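Probable M18-family aminopeptidase 1 (Thermotoga maritima, PDB 2GLF) acts as an aminopeptidase of the M18 family, probably zinc-dependent, removing residues from the amino ends of peptides, and forms a twelve-copy assembly. Local coordinates at the interface of chains A and B. Coordinates in Å, arbitrary orientation; residue numbers count along the deposited sequence, not the author numbering. Chains: chain A/B, Probable M18-family aminopeptidase 1.

The interface of chains A and B. Residues chain A 366, 369, 408-409, 411-413; chain B 69, 284-286, 289-291.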
# COMPACT_ATOMS: atom_id res chain seq x y z
N ASN A 366 12.82 38.96 -1.14
CA ASN A 366 13.75 40.05 -0.92
C ASN A 366 14.42 39.76 0.42
O ASN A 366 13.81 39.20 1.32
CB ASN A 366 13.00 41.38 -0.84
CG ASN A 366 13.89 42.51 -0.39
OD1 ASN A 366 13.69 43.09 0.68
ND2 ASN A 366 14.91 42.82 -1.20
N HIS A 369 19.42 43.94 3.25
CA HIS A 369 20.86 43.93 3.51
C HIS A 369 21.11 44.35 4.95
O HIS A 369 20.35 45.14 5.51
CB HIS A 369 21.56 44.91 2.57
CG HIS A 369 21.30 44.65 1.12
ND1 HIS A 369 21.68 43.49 0.49
CD2 HIS A 369 20.74 45.43 0.17
CE1 HIS A 369 21.35 43.55 -0.79
NE2 HIS A 369 20.78 44.72 -1.01
N ALA A 408 12.64 46.54 -4.54
CA ALA A 408 14.09 46.38 -4.45
C ALA A 408 14.57 46.12 -5.87
O ALA A 408 15.73 46.35 -6.21
CB ALA A 408 14.42 45.20 -3.55
N GLU A 409 13.64 45.65 -6.70
CA GLU A 409 13.88 45.34 -8.10
C GLU A 409 14.09 46.65 -8.85
O GLU A 409 14.74 46.68 -9.90
CB GLU A 409 12.67 44.60 -8.68
CG GLU A 409 12.99 43.38 -9.53
CD GLU A 409 11.74 42.65 -10.00
OE1 GLU A 409 11.01 43.20 -10.87
OE2 GLU A 409 11.48 41.53 -9.51
N GLY A 411 15.78 49.23 -7.75
CA GLY A 411 16.96 49.94 -7.30
C GLY A 411 17.02 50.49 -5.89
O GLY A 411 18.08 50.98 -5.49
N SER A 412 15.93 50.43 -5.14
CA SER A 412 15.95 50.95 -3.77
C SER A 412 15.92 49.85 -2.72
O SER A 412 15.47 48.74 -2.98
CB SER A 412 14.78 51.91 -3.55
OG SER A 412 13.56 51.32 -3.95
N ASP A 413 16.42 50.18 -1.52
CA ASP A 413 16.46 49.23 -0.41
C ASP A 413 15.09 49.08 0.25
O ASP A 413 14.39 50.06 0.49
CB ASP A 413 17.49 49.69 0.62
CG ASP A 413 18.91 49.42 0.16
OD1 ASP A 413 19.44 48.32 0.43
OD2 ASP A 413 19.51 50.31 -0.49
N ARG B 69 26.12 47.36 -3.89
CA ARG B 69 26.02 47.59 -2.45
C ARG B 69 27.02 46.73 -1.69
O ARG B 69 26.75 46.24 -0.59
CB ARG B 69 24.60 47.30 -1.95
CG ARG B 69 23.57 48.37 -2.32
CD ARG B 69 22.21 48.01 -1.75
NE ARG B 69 21.18 49.03 -1.97
CZ ARG B 69 20.75 49.44 -3.16
NH1 ARG B 69 21.26 48.93 -4.27
NH2 ARG B 69 19.78 50.34 -3.23
N GLY B 284 16.10 41.25 -5.62
CA GLY B 284 16.81 42.16 -4.74
C GLY B 284 17.46 43.35 -5.42
O GLY B 284 17.40 43.49 -6.64
N ASN B 285 18.07 44.22 -4.61
CA ASN B 285 18.77 45.41 -5.09
C ASN B 285 19.83 45.02 -6.09
O ASN B 285 20.04 45.69 -7.10
CB ASN B 285 19.43 46.13 -3.92
CG ASN B 285 18.42 46.59 -2.91
OD1 ASN B 285 17.55 47.40 -3.21
ND2 ASN B 285 18.52 46.06 -1.70
N THR B 286 20.53 43.93 -5.78
CA THR B 286 21.54 43.44 -6.68
C THR B 286 20.94 42.26 -7.44
O THR B 286 19.77 41.92 -7.26
CB THR B 286 22.79 42.97 -5.94
OG1 THR B 286 23.06 41.61 -6.29
CG2 THR B 286 22.63 43.13 -4.43
N LYS B 289 18.30 41.91 -13.36
CA LYS B 289 16.93 42.36 -13.14
C LYS B 289 16.88 43.11 -11.81
O LYS B 289 16.21 42.69 -10.88
CB LYS B 289 16.01 41.14 -13.11
CG LYS B 289 14.59 41.40 -12.63
CD LYS B 289 14.23 40.45 -11.51
CE LYS B 289 14.32 38.99 -11.94
NZ LYS B 289 13.81 38.08 -10.88
N ALA B 290 17.62 44.22 -11.73
CA ALA B 290 17.66 45.02 -10.51
C ALA B 290 17.94 46.49 -10.79
O ALA B 290 18.33 47.24 -9.89
CB ALA B 290 18.71 44.48 -9.56
N ARG B 291 17.76 46.90 -12.04
CA ARG B 291 17.98 48.28 -12.45
C ARG B 291 19.44 48.69 -12.48
O ARG B 291 19.88 49.37 -13.40
CB ARG B 291 17.19 49.24 -11.55
CG ARG B 291 17.05 50.64 -12.13
CD ARG B 291 16.15 51.52 -11.28
NE ARG B 291 15.91 52.82 -11.91
CZ ARG B 291 15.09 53.01 -12.94
NH1 ARG B 291 14.42 52.00 -13.46
NH2 ARG B 291 14.95 54.23 -13.45
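Two copies of this M18-family metallopeptidase meet here in a polar, loop-to-loop patch, part of an interface that as a whole is not an exact two-fold and probably helps to hold neighbouring subunits together in the deposited dodecamer. On chain A the contact is made largely by the segment running from the end of helix 404-408 toward strand 414-418; chain B brings B:Arg69 and the loop 284-291. With CG anti to the carbonyl carbon in both, extended B:Arg69 meets short, anionic A:Asp413 tip to tip, side-on. B:Arg69 NE hydrogen-bonds A:Asp413 OD2 at 2.6 Å, also the salt bridge. B:Arg69 NH2 hydrogen-bonds the same A:Asp413 OD2 at 2.8 Å. OD2 lies in the guanidinium plane, but because the carboxylate is turned 59° from it, both nitrogens come from above the carboxylate's own plane. B:Arg69 NH2 also donates to the backbone carbonyl A:Gly411 O at 2.9 Å, fairly straight at 154° at the hydrogen. Arginine's flat, multiply donating end suits this double task; an alanine here, removing the guanidinium and its bonds to A:Asp413 and A:Gly411 O, would probably weaken the junction and leave the carboxylate's charge poorly balanced. Against one guanidinium face sits CB of B:Asn285, whose amide can offer both donor and acceptor. B:Asn285 ND2 is 2.7 Å from A:His369 NE2, a possible hydrogen bond, poorly aimed, if NE2 accepts. B:Asn285 OD1, 2.5 Å from A:Ser412 O, makes a clash of acceptors; a flipped amide could donate there and accept from protonated NE2, but would bring its oxygen near A:Asp413 OD1, and the 2.80 Å model does not settle it. Flat A:His369 crosses B:Arg69 at about a right angle, CD2 touching the aliphatic stem, with A:Asp413 OD1 in plane at the ring's edge.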